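Local coordinates for protein putative aminooxidase (Propionibacterium acnes, PDB 2BA9) that isomerises polyunsaturated fatty acids, producing conjugated linoleic acid, and carries flavin-adenine dinucleotide in a fold of the flavin-containing amine oxidoreductase family, at residues K183-F187 and V188-S192; M191-K195 and G196-T200; A156-D159 and L160-P164; M62-P65 and S66-T69. All coordinates share one frame; numbering follows the deposited sequence.

Interaction 1: residues K183-F187 and V188-S192; sequences KYLDF and VTMMS. With NA (sodium ion), chain B.
D186 and T189 meet at the start of helix 187-195. D186 OD1 accepts from T189 N at 3.1 Å, the side-chain capping bond of an N-cap residue. The N-H comes from above the carboxylate plane, 36° out of it. T189 OG1 also points at D186 OD1, but at 2.4 Å the modelled distance is doubtfully short. CG of D186 sits between its own N and carbonyl carbon (chi1 59°), which turns the carboxylate back over the first turn. The other oxygen, OD2, accepts from two waters. One of these also donates to T189 OG1. The other is bound to the sodium ion, so the cap is linked to the metal through water. The sodium is held by K183 O at 2.5 Å, by three waters and by E410. Another metal-bound water donates to Y184 O.

The first helical turns follow. M190 N donates to D186 O at 2.9 Å, almost straight. M191 N donates to F187 O at 3.1 Å. Outside this backbone pair, M191 lies against the F187 ring in a Met-aromatic contact. M191 SD is 4.5 Å from the F187 ring centroid, and CE stands over one face near the rim. On another side, L185 CD2 packs on M190 SD at 4.2 Å. L185 is the centre of an inverse gamma turn and breaks the preceding helix.

The contact is therefore the bend between helices 178-184 and 187-195. Helix 158-161 packs against F187, M190 and M191, and Y184 OH bonds to P164 O.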
loop_
_atom_site.group_PDB
_atom_site.type_symbol
_atom_site.label_atom_id
_atom_site.label_comp_id
_atom_site.label_asym_id
_atom_site.label_seq_id
_atom_site.Cartn_x
_atom_site.Cartn_y
_atom_site.Cartn_z
ATOM N N LYS A 183 -7.402 -5.612 -8.044
ATOM C CA LYS A 183 -7.194 -6.398 -6.819
ATOM C C LYS A 183 -7.384 -5.546 -5.559
ATOM O O LYS A 183 -7.855 -6.052 -4.541
ATOM C CB LYS A 183 -5.815 -7.089 -6.818
ATOM C CG LYS A 183 -5.770 -8.295 -7.757
ATOM C CD LYS A 183 -4.426 -9.019 -7.777
ATOM C CE LYS A 183 -4.401 -10.059 -8.881
ATOM N NZ LYS A 183 -5.497 -11.089 -8.764
ATOM N N TYR A 184 -7.020 -4.268 -5.631
ATOM C CA TYR A 184 -7.354 -3.278 -4.601
ATOM C C TYR A 184 -8.783 -2.772 -4.788
ATOM O O TYR A 184 -9.691 -3.101 -3.998
ATOM C CB TYR A 184 -6.328 -2.129 -4.640
ATOM C CG TYR A 184 -6.735 -0.804 -4.015
ATOM C CD1 TYR A 184 -7.583 -0.747 -2.908
ATOM C CD2 TYR A 184 -6.239 0.396 -4.522
ATOM C CE1 TYR A 184 -7.952 0.452 -2.365
ATOM C CE2 TYR A 184 -6.587 1.606 -3.967
ATOM C CZ TYR A 184 -7.440 1.634 -2.883
ATOM O OH TYR A 184 -7.810 2.830 -2.311
ATOM N N LEU A 185 -9.002 -1.996 -5.839
ATOM C CA LEU A 185 -10.340 -1.493 -6.139
ATOM C C LEU A 185 -11.103 -2.505 -6.973
ATOM O O LEU A 185 -11.385 -2.289 -8.151
ATOM C CB LEU A 185 -10.282 -0.133 -6.829
ATOM C CG LEU A 185 -9.827 1.044 -5.955
ATOM C CD1 LEU A 185 -9.466 2.228 -6.831
ATOM C CD2 LEU A 185 -10.891 1.448 -4.948
ATOM N N ASP A 186 -11.435 -3.630 -6.354
ATOM C CA ASP A 186 -12.364 -4.555 -6.970
ATOM C C ASP A 186 -13.734 -3.899 -6.899
ATOM O O ASP A 186 -13.898 -2.853 -6.245
ATOM C CB ASP A 186 -12.330 -5.958 -6.342
ATOM C CG ASP A 186 -12.658 -5.981 -4.858
ATOM O OD1 ASP A 186 -12.883 -4.932 -4.227
ATOM O OD2 ASP A 186 -12.657 -7.103 -4.305
ATOM N N PHE A 187 -14.706 -4.443 -7.608
ATOM C CA PHE A 187 -15.951 -3.696 -7.764
ATOM C C PHE A 187 -16.587 -3.355 -6.403
ATOM O O PHE A 187 -17.095 -2.262 -6.212
ATOM C CB PHE A 187 -16.938 -4.426 -8.666
ATOM C CG PHE A 187 -18.073 -3.562 -9.119
ATOM C CD1 PHE A 187 -17.933 -2.738 -10.229
ATOM C CD2 PHE A 187 -19.266 -3.546 -8.415
ATOM C CE1 PHE A 187 -18.976 -1.922 -10.639
ATOM C CE2 PHE A 187 -20.312 -2.749 -8.822
ATOM C CZ PHE A 187 -20.165 -1.923 -9.928
ATOM N N VAL A 188 -16.529 -4.278 -5.452
ATOM C CA VAL A 188 -17.125 -4.043 -4.136
ATOM C C VAL A 188 -16.401 -2.954 -3.351
ATOM O O VAL A 188 -17.021 -2.165 -2.645
ATOM C CB VAL A 188 -17.159 -5.332 -3.306
ATOM C CG1 VAL A 188 -17.666 -5.047 -1.890
ATOM C CG2 VAL A 188 -18.047 -6.347 -3.986
ATOM N N THR A 189 -15.080 -2.920 -3.479
ATOM C CA THR A 189 -14.265 -1.939 -2.773
ATOM C C THR A 189 -14.492 -0.560 -3.376
ATOM O O THR A 189 -14.720 0.400 -2.643
ATOM C CB THR A 189 -12.776 -2.332 -2.809
ATOM O OG1 THR A 189 -12.634 -3.631 -2.222
ATOM C CG2 THR A 189 -11.913 -1.342 -2.050
ATOM N N MET A 190 -14.458 -0.476 -4.707
ATOM C CA MET A 190 -14.757 0.776 -5.407
ATOM C C MET A 190 -16.087 1.340 -4.924
ATOM O O MET A 190 -16.174 2.509 -4.565
ATOM C CB MET A 190 -14.787 0.560 -6.924
ATOM C CG MET A 190 -15.006 1.826 -7.751
ATOM S SD MET A 190 -13.611 2.954 -7.744
ATOM C CE MET A 190 -14.031 4.011 -6.349
ATOM N N MET A 191 -17.114 0.498 -4.884
ATOM C CA MET A 191 -18.431 0.931 -4.406
ATOM C C MET A 191 -18.409 1.451 -2.963
ATOM O O MET A 191 -19.025 2.481 -2.658
ATOM C CB MET A 191 -19.445 -0.197 -4.561
ATOM C CG MET A 191 -19.738 -0.561 -6.008
ATOM S SD MET A 191 -20.248 0.827 -7.033
ATOM C CE MET A 191 -18.677 1.281 -7.786
ATOM N N SER A 192 -17.682 0.756 -2.087
ATOM C CA SER A 192 -17.517 1.189 -0.694
ATOM C C SER A 192 -16.856 2.571 -0.593
ATOM O O SER A 192 -17.238 3.397 0.239
ATOM C CB SER A 192 -16.706 0.151 0.095
ATOM O OG SER A 192 -17.404 -1.083 0.145
HETATM NA NA NA B . -8.821 -7.593 -2.815
HETATM O O HOH W 1 -9.838 -5.509 -2.499
HETATM O O HOH W 2 -12.348 -6.543 -1.102
HETATM O O HOH W 3 -10.269 -7.983 -4.320
HETATM O O HOH W 4 -7.290 -9.249 -3.666
#

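Interaction 2: residues M191-K195 and G196-T200; sequences MSFAK and GDLWT
S192 O accepts from D197 N at 2.8 Å, with the donor in the carbonyl plane. G196 N donates to F193 O at 3.1 Å. This donor stands well above the carbonyl plane, 74° out of it. Together the two bonds form a Schellman motif that ends helix 187-195. G196 is its C-prime residue, with positive phi. D197 then makes an inverse gamma turn, and the chain leaves the helix as a loop.

An apolar contact lies beside the motif. L198 CD2 stands over the centre of the F193 ring, 3.7 Å from the centroid and only 7° off the normal. This is a CH-pi contact in which one methyl faces all six ring carbons. CG of L198 lies anti to its carbonyl carbon (chi1 -66°), which brings the leucine tip back to the ring.

K195 and D197 run side by side in the same direction. K195 NZ and D197 OD2 remain 4.4 Å apart, beyond a salt bridge. D197 also touches P65, and S192 packs on V64.

The chemistry is that of a helix end near the surface. Backbone N-H groups satisfy two of its last carbonyls, and the apolar F193-L198 pair joins the helix to the chain that leaves it. The K195-D197 charges probably attract only weakly. D197 O is buried here without a polar partner.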
loop_
_atom_site.group_PDB
_atom_site.type_symbol
_atom_site.label_atom_id
_atom_site.label_comp_id
_atom_site.label_asym_id
_atom_site.label_seq_id
_atom_site.Cartn_x
_atom_site.Cartn_y
_atom_site.Cartn_z
ATOM N N MET A 191 -17.114 0.498 -4.884
ATOM C CA MET A 191 -18.431 0.931 -4.406
ATOM C C MET A 191 -18.409 1.451 -2.963
ATOM O O MET A 191 -19.025 2.481 -2.658
ATOM C CB MET A 191 -19.445 -0.197 -4.561
ATOM C CG MET A 191 -19.738 -0.561 -6.008
ATOM S SD MET A 191 -20.248 0.827 -7.033
ATOM C CE MET A 191 -18.677 1.281 -7.786
ATOM N N SER A 192 -17.682 0.756 -2.087
ATOM C CA SER A 192 -17.517 1.189 -0.694
ATOM C C SER A 192 -16.856 2.571 -0.593
ATOM O O SER A 192 -17.238 3.397 0.239
ATOM C CB SER A 192 -16.706 0.151 0.095
ATOM O OG SER A 192 -17.404 -1.083 0.145
ATOM N N PHE A 193 -15.864 2.820 -1.438
ATOM C CA PHE A 193 -15.295 4.175 -1.561
ATOM C C PHE A 193 -16.331 5.167 -2.068
ATOM O O PHE A 193 -16.424 6.264 -1.541
ATOM C CB PHE A 193 -14.053 4.192 -2.460
ATOM C CG PHE A 193 -12.774 4.070 -1.698
ATOM C CD1 PHE A 193 -12.192 2.831 -1.481
ATOM C CD2 PHE A 193 -12.168 5.199 -1.169
ATOM C CE1 PHE A 193 -11.026 2.715 -0.764
ATOM C CE2 PHE A 193 -11.011 5.098 -0.463
ATOM C CZ PHE A 193 -10.429 3.854 -0.257
ATOM N N ALA A 194 -17.109 4.759 -3.072
ATOM C CA ALA A 194 -18.139 5.611 -3.674
ATOM C C ALA A 194 -19.197 6.005 -2.655
ATOM O O ALA A 194 -19.627 7.152 -2.597
ATOM C CB ALA A 194 -18.794 4.896 -4.849
ATOM N N LYS A 195 -19.618 5.044 -1.853
ATOM C CA LYS A 195 -20.580 5.294 -0.781
ATOM C C LYS A 195 -19.977 6.031 0.431
ATOM O O LYS A 195 -20.707 6.627 1.219
ATOM C CB LYS A 195 -21.159 3.955 -0.328
ATOM C CG LYS A 195 -22.203 4.051 0.769
ATOM C CD LYS A 195 -22.949 2.730 0.953
ATOM C CE LYS A 195 -23.887 2.745 2.176
ATOM N NZ LYS A 195 -23.186 3.095 3.466
ATOM N N GLY A 196 -18.656 5.983 0.586
ATOM C CA GLY A 196 -17.985 6.487 1.794
ATOM C C GLY A 196 -18.126 5.538 2.987
ATOM O O GLY A 196 -18.136 5.971 4.157
ATOM N N ASP A 197 -18.251 4.243 2.696
ATOM C CA ASP A 197 -18.336 3.219 3.737
ATOM C C ASP A 197 -16.901 2.800 4.078
ATOM O O ASP A 197 -16.401 1.776 3.598
ATOM C CB ASP A 197 -19.204 2.048 3.238
ATOM C CG ASP A 197 -19.643 1.099 4.348
ATOM O OD1 ASP A 197 -19.550 1.441 5.552
ATOM O OD2 ASP A 197 -20.112 -0.012 3.997
ATOM N N LEU A 198 -16.242 3.615 4.907
ATOM C CA LEU A 198 -14.792 3.536 5.109
ATOM C C LEU A 198 -14.395 3.486 6.587
ATOM O O LEU A 198 -14.890 4.279 7.400
ATOM C CB LEU A 198 -14.124 4.741 4.449
ATOM C CG LEU A 198 -14.222 4.804 2.925
ATOM C CD1 LEU A 198 -13.989 6.221 2.414
ATOM C CD2 LEU A 198 -13.237 3.842 2.296
ATOM N N TRP A 199 -13.496 2.564 6.935
ATOM C CA TRP A 199 -12.978 2.468 8.300
ATOM C C TRP A 199 -11.839 3.451 8.546
ATOM O O TRP A 199 -10.978 3.650 7.689
ATOM C CB TRP A 199 -12.432 1.072 8.588
ATOM C CG TRP A 199 -13.392 -0.045 8.485
ATOM C CD1 TRP A 199 -14.748 0.026 8.409
ATOM C CD2 TRP A 199 -13.061 -1.436 8.493
ATOM N NE1 TRP A 199 -15.279 -1.234 8.350
ATOM C CE2 TRP A 199 -14.262 -2.150 8.402
ATOM C CE3 TRP A 199 -11.851 -2.145 8.571
ATOM C CZ2 TRP A 199 -14.299 -3.542 8.393
ATOM C CZ3 TRP A 199 -11.886 -3.513 8.555
ATOM C CH2 TRP A 199 -13.098 -4.205 8.468
ATOM N N THR A 200 -11.841 4.049 9.733
ATOM C CA THR A 200 -10.715 4.816 10.250
ATOM C C THR A 200 -10.568 4.465 11.719
ATOM O O THR A 200 -11.479 3.899 12.330
ATOM C CB THR A 200 -10.906 6.353 10.146
ATOM O OG1 THR A 200 -12.014 6.775 10.958
ATOM C CG2 THR A 200 -11.141 6.789 8.700
#

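Interaction 3: residues A156-D159 and L160-P164; sequences AARD and LWINP
A157 and W161 make the close-packed side of this short helix. W161 N donates to A157 O at 3.2 Å, a nearly straight bond in the carbonyl plane. The indole reaches the same oxygen from its edge, with W161 CE3 3.5 Å from A157 O and near the ring plane. A157 CB lies 4.2 Å from W161 CE3, so the alanine borders the six-membered ring. L160 N adds a weak bond to A157 O. W161 NE1 is satisfied by L185 O, and the indole packs against L117 of helix 106-122 and V181 and L182 of helix 178-184. L160 turns with W161 toward M190 of helix 187-195.

The other side is looser and more polar. I162 N donates to R158 O at 2.9 Å, with the donor tilted from the carbonyl plane. The two side chains lie alongside each other and point the same way. They touch only lightly, with R158 NH1 3.9 Å from I162 CD1. NE of R158 is taken by a salt bridge to D146, while D159 forms one with R106. One water joins D159 O to the N163 side chain. It donates to D159 O at 2.8 Å and also to N163 OD1, bridging D159 to N163.

The chemistry therefore splits the helix in two. Its apolar half is buried among neighbouring helices. Its charged half is paired with acidic and basic partners, and water completes the polar contacts at N163.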
loop_
_atom_site.group_PDB
_atom_site.type_symbol
_atom_site.label_atom_id
_atom_site.label_comp_id
_atom_site.label_asym_id
_atom_site.label_seq_id
_atom_site.Cartn_x
_atom_site.Cartn_y
_atom_site.Cartn_z
ATOM N N ALA A 156 -14.399 5.978 -19.486
ATOM C CA ALA A 156 -15.025 6.883 -18.501
ATOM C C ALA A 156 -15.034 6.332 -17.060
ATOM O O ALA A 156 -15.155 7.091 -16.096
ATOM C CB ALA A 156 -16.445 7.230 -18.943
ATOM N N ALA A 157 -14.885 5.024 -16.902
ATOM C CA ALA A 157 -14.797 4.429 -15.562
ATOM C C ALA A 157 -13.654 5.001 -14.700
ATOM O O ALA A 157 -13.742 5.016 -13.461
ATOM C CB ALA A 157 -14.677 2.905 -15.660
ATOM N N ARG A 158 -12.596 5.468 -15.366
ATOM C CA ARG A 158 -11.390 5.985 -14.711
ATOM C C ARG A 158 -11.658 7.180 -13.804
ATOM O O ARG A 158 -10.939 7.378 -12.832
ATOM C CB ARG A 158 -10.333 6.389 -15.757
ATOM C CG ARG A 158 -10.608 7.744 -16.403
ATOM C CD ARG A 158 -9.770 7.989 -17.665
ATOM N NE ARG A 158 -8.331 7.716 -17.535
ATOM C CZ ARG A 158 -7.457 8.484 -16.881
ATOM N NH1 ARG A 158 -7.854 9.564 -16.231
ATOM N NH2 ARG A 158 -6.164 8.162 -16.854
ATOM N N ASP A 159 -12.652 7.998 -14.136
ATOM C CA ASP A 159 -13.015 9.146 -13.299
ATOM C C ASP A 159 -13.403 8.727 -11.882
ATOM O O ASP A 159 -13.130 9.442 -10.927
ATOM C CB ASP A 159 -14.180 9.922 -13.924
ATOM C CG ASP A 159 -13.764 10.742 -15.133
ATOM O OD1 ASP A 159 -12.767 10.399 -15.816
ATOM O OD2 ASP A 159 -14.443 11.747 -15.390
ATOM N N LEU A 160 -14.056 7.579 -11.751
ATOM C CA LEU A 160 -14.407 7.033 -10.430
ATOM C C LEU A 160 -13.202 6.352 -9.769
ATOM O O LEU A 160 -12.878 6.628 -8.631
ATOM C CB LEU A 160 -15.559 6.024 -10.534
ATOM C CG LEU A 160 -16.133 5.536 -9.192
ATOM C CD1 LEU A 160 -16.975 6.607 -8.544
ATOM C CD2 LEU A 160 -16.948 4.285 -9.357
ATOM N N TRP A 161 -12.541 5.477 -10.514
ATOM C CA TRP A 161 -11.440 4.647 -9.990
ATOM C C TRP A 161 -10.184 5.429 -9.604
ATOM O O TRP A 161 -9.419 4.998 -8.750
ATOM C CB TRP A 161 -11.068 3.569 -11.021
ATOM C CG TRP A 161 -11.534 2.199 -10.661
ATOM C CD1 TRP A 161 -10.817 1.242 -10.023
ATOM C CD2 TRP A 161 -12.818 1.627 -10.936
ATOM N NE1 TRP A 161 -11.567 0.109 -9.871
ATOM C CE2 TRP A 161 -12.806 0.318 -10.419
ATOM C CE3 TRP A 161 -13.981 2.099 -11.554
ATOM C CZ2 TRP A 161 -13.906 -0.535 -10.518
ATOM C CZ3 TRP A 161 -15.073 1.258 -11.644
ATOM C CH2 TRP A 161 -15.033 -0.044 -11.121
ATOM N N ILE A 162 -9.987 6.580 -10.229
ATOM C CA ILE A 162 -8.734 7.302 -10.104
ATOM C C ILE A 162 -8.529 7.943 -8.728
ATOM O O ILE A 162 -7.410 8.006 -8.242
ATOM C CB ILE A 162 -8.580 8.358 -11.204
ATOM C CG1 ILE A 162 -7.107 8.793 -11.324
ATOM C CG2 ILE A 162 -9.517 9.542 -10.970
ATOM C CD1 ILE A 162 -6.847 9.698 -12.504
ATOM N N ASN A 163 -9.607 8.405 -8.109
ATOM C CA ASN A 163 -9.500 9.190 -6.884
ATOM C C ASN A 163 -8.944 8.399 -5.679
ATOM O O ASN A 163 -8.063 8.890 -4.973
ATOM C CB ASN A 163 -10.850 9.841 -6.575
ATOM C CG ASN A 163 -11.339 10.724 -7.704
ATOM O OD1 ASN A 163 -10.601 11.582 -8.189
ATOM N ND2 ASN A 163 -12.588 10.521 -8.137
ATOM N N PRO A 164 -9.435 7.164 -5.443
ATOM C CA PRO A 164 -8.795 6.312 -4.433
ATOM C C PRO A 164 -7.561 5.558 -4.924
ATOM O O PRO A 164 -7.054 4.683 -4.211
ATOM C CB PRO A 164 -9.891 5.296 -4.093
ATOM C CG PRO A 164 -11.070 5.658 -4.878
ATOM C CD PRO A 164 -10.596 6.484 -6.015
HETATM O O HOH W 5 -11.757 11.855 -10.949
#

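Interaction 4: residues M62-P65 and S66-T69; sequences MGVP and SYDT. With FAD (flavin-adenine dinucleotide), chain D.
Y67 packs its ring against the backbone of G63. G63 CA lies over one face, 3.8 Å from the Y67 ring centroid and 22° off the normal, a CH-pi contact. V64 N stands over the same face, also displaced toward the rim. The glycine CA thus lies directly against the ring. V64 meets the tyrosine with its CG2 branch, 3.5 Å from Y67 CD1. That methyl sits between the backbone N and carbonyl carbon of V64, which also brings V64 CG2 to S66 OG at 3.4 Å.

One backbone hydrogen bond spans the turn. Y67 N donates to V64 O at 2.9 Å, closing a type I beta turn from V64 to Y67. Y67 is at the N-cap position of helix 68-77 and is the centre of an inverse gamma turn.

Water provides the polar contacts on the outer side. Two waters each reach both P65 O and D68 OD1. The first holds both firmly, at 2.7 Å from P65 O. The second is weak at P65 O.

The flavin contacts come from the ends of the loop. Y67 OH donates to O2 of the flavin-adenine dinucleotide at 2.7 Å, and O2 lies at the edge of the ring, near its plane. M62 CG comes within 3.5 Å of flavin O4. F408 meets the Y67 ring edge-to-face.

Y67 thus serves two purposes. Its flat ring is held by the glycine backbone and the valine, while its hydroxyl binds the pyrimidine end of the flavin. The bond to O2 would probably draw electron density toward that carbonyl.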
loop_
_atom_site.group_PDB
_atom_site.type_symbol
_atom_site.label_atom_id
_atom_site.label_comp_id
_atom_site.label_asym_id
_atom_site.label_seq_id
_atom_site.Cartn_x
_atom_site.Cartn_y
_atom_site.Cartn_z
ATOM N N MET A 62 -7.238 4.399 6.116
ATOM C CA MET A 62 -8.548 3.756 6.003
ATOM C C MET A 62 -8.557 2.325 5.499
ATOM O O MET A 62 -7.575 1.824 4.946
ATOM C CB MET A 62 -9.454 4.593 5.091
ATOM C CG MET A 62 -9.050 4.654 3.617
ATOM S SD MET A 62 -9.837 6.048 2.772
ATOM C CE MET A 62 -8.853 7.437 3.376
ATOM N N GLY A 63 -9.714 1.692 5.697
ATOM C CA GLY A 63 -10.054 0.403 5.105
ATOM C C GLY A 63 -11.511 0.402 4.663
ATOM O O GLY A 63 -12.207 1.422 4.754
ATOM N N VAL A 64 -11.961 -0.745 4.171
ATOM C CA VAL A 64 -13.363 -0.958 3.807
ATOM C C VAL A 64 -13.859 -2.208 4.517
ATOM O O VAL A 64 -13.036 -2.980 5.029
ATOM C CB VAL A 64 -13.563 -1.087 2.262
ATOM C CG1 VAL A 64 -13.538 0.291 1.602
ATOM C CG2 VAL A 64 -12.529 -2.027 1.645
ATOM N N PRO A 65 -15.203 -2.398 4.584
ATOM C CA PRO A 65 -15.790 -3.532 5.307
ATOM C C PRO A 65 -15.360 -4.889 4.794
ATOM O O PRO A 65 -15.488 -5.870 5.519
ATOM C CB PRO A 65 -17.303 -3.357 5.103
ATOM C CG PRO A 65 -17.486 -1.928 4.778
ATOM C CD PRO A 65 -16.249 -1.512 4.036
ATOM N N SER A 66 -14.877 -4.936 3.550
ATOM C CA SER A 66 -14.344 -6.173 2.964
ATOM C C SER A 66 -12.880 -6.448 3.382
ATOM O O SER A 66 -12.232 -7.319 2.817
ATOM C CB SER A 66 -14.476 -6.167 1.424
ATOM O OG SER A 66 -13.739 -5.110 0.807
ATOM N N TYR A 67 -12.362 -5.719 4.367
ATOM C CA TYR A 67 -11.009 -5.988 4.884
ATOM C C TYR A 67 -11.051 -7.172 5.859
ATOM O O TYR A 67 -10.756 -7.024 7.044
ATOM C CB TYR A 67 -10.428 -4.738 5.560
ATOM C CG TYR A 67 -9.616 -3.816 4.659
ATOM C CD1 TYR A 67 -9.900 -3.683 3.295
ATOM C CD2 TYR A 67 -8.573 -3.058 5.191
ATOM C CE1 TYR A 67 -9.142 -2.850 2.487
ATOM C CE2 TYR A 67 -7.818 -2.221 4.398
ATOM C CZ TYR A 67 -8.105 -2.112 3.050
ATOM O OH TYR A 67 -7.340 -1.267 2.269
ATOM N N ASP A 68 -11.402 -8.348 5.347
ATOM C CA ASP A 68 -11.644 -9.527 6.195
ATOM C C ASP A 68 -10.452 -9.894 7.087
ATOM O O ASP A 68 -10.628 -10.162 8.276
ATOM C CB ASP A 68 -12.062 -10.734 5.346
ATOM C CG ASP A 68 -13.525 -10.624 4.805
ATOM O OD1 ASP A 68 -14.376 -9.943 5.421
ATOM O OD2 ASP A 68 -13.825 -11.242 3.759
ATOM N N THR A 69 -9.242 -9.888 6.525
ATOM C CA THR A 69 -8.048 -10.260 7.299
ATOM C C THR A 69 -7.765 -9.224 8.393
ATOM O O THR A 69 -7.459 -9.586 9.524
ATOM C CB THR A 69 -6.824 -10.457 6.393
ATOM O OG1 THR A 69 -7.195 -11.286 5.277
ATOM C CG2 THR A 69 -5.689 -11.120 7.153
HETATM P PA FAD D . 5.649 -1.737 5.123
HETATM O O1A FAD D . 4.384 -1.175 5.703
HETATM O O2A FAD D . 6.494 -0.795 4.291
HETATM O O5B FAD D . 6.582 -2.237 6.325
HETATM C C5B FAD D . 7.802 -2.853 5.987
HETATM C C4B FAD D . 8.650 -3.041 7.227
HETATM O O4B FAD D . 9.849 -3.694 6.865
HETATM C C3B FAD D . 9.000 -1.706 7.888
HETATM O O3B FAD D . 8.645 -1.738 9.252
HETATM C C2B FAD D . 10.487 -1.573 7.656
HETATM O O2B FAD D . 11.138 -0.775 8.645
HETATM C C1B FAD D . 10.910 -3.047 7.530
HETATM N N9A FAD D . 12.185 -3.154 6.799
HETATM C C8A FAD D . 12.489 -2.632 5.559
HETATM N N7A FAD D . 13.784 -2.936 5.261
HETATM C C5A FAD D . 14.308 -3.646 6.298
HETATM C C6A FAD D . 15.580 -4.200 6.546
HETATM N N6A FAD D . 16.436 -4.404 5.493
HETATM N N1A FAD D . 15.783 -4.909 7.725
HETATM C C2A FAD D . 14.782 -5.023 8.679
HETATM N N3A FAD D . 13.534 -4.469 8.425
HETATM C C4A FAD D . 13.304 -3.779 7.273
HETATM N N1 FAD D . -3.118 0.911 2.933
HETATM C C2 FAD D . -4.468 0.624 2.971
HETATM O O2 FAD D . -4.845 -0.539 3.108
HETATM N N3 FAD D . -5.390 1.643 2.825
HETATM C C4 FAD D . -4.966 2.947 2.673
HETATM O O4 FAD D . -5.821 3.840 2.564
HETATM C C4X FAD D . -3.599 3.241 2.650
HETATM N N5 FAD D . -3.136 4.534 2.476
HETATM C C5X FAD D . -1.799 4.853 2.614
HETATM C C6 FAD D . -1.379 6.181 2.576
HETATM C C7 FAD D . -0.033 6.490 2.755
HETATM C C7M FAD D . 0.381 7.934 2.726
HETATM C C8 FAD D . 0.893 5.469 2.959
HETATM C C8M FAD D . 2.352 5.748 3.153
HETATM C C9 FAD D . 0.464 4.145 2.989
HETATM C C9A FAD D . -0.881 3.818 2.808
HETATM N N10 FAD D . -1.333 2.486 2.812
HETATM C C10 FAD D . -2.681 2.206 2.803
HETATM C "C1'" FAD D . -0.409 1.361 2.487
HETATM C "C2'" FAD D . -0.052 0.541 3.720
HETATM O "O2'" FAD D . 0.341 1.364 4.814
HETATM C "C3'" FAD D . 1.062 -0.416 3.324
HETATM O "O3'" FAD D . 0.682 -1.117 2.137
HETATM C "C4'" FAD D . 1.378 -1.383 4.454
HETATM O "O4'" FAD D . 2.014 -0.718 5.539
HETATM C "C5'" FAD D . 2.240 -2.507 3.899
HETATM O "O5'" FAD D . 2.803 -3.244 4.947
HETATM P P FAD D . 4.157 -4.100 4.699
HETATM O O1P FAD D . 4.608 -4.760 5.989
HETATM O O2P FAD D . 3.881 -5.087 3.619
HETATM O O3P FAD D . 5.285 -3.045 4.263
HETATM O O HOH W 6 -14.641 -7.747 7.192
HETATM O O HOH W 7 -16.559 -8.889 4.377
#

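Overall arrangement
From the N terminus, interaction 4 comes first: a turn leading into helix 68-77 beside the flavin. Interaction 3 follows on helix 158-161, then interactions 1 and 2. All four are local and none encloses another; interactions 4, 3 and 1 lie in series, and 2 overlaps 1 at M191 and S192. Interactions 1 and 2 lie at the two ends of helix 187-195. That helix is the hub. M190 packs on L160 and W161 of interaction 3, while T189 and S192 pack on V64, P65 and S66. After the helix, W199 N bonds to G63 O, joining interaction 2 to interaction 4. Interactions 3 and 4 do not touch; their centres are about 20 Å apart.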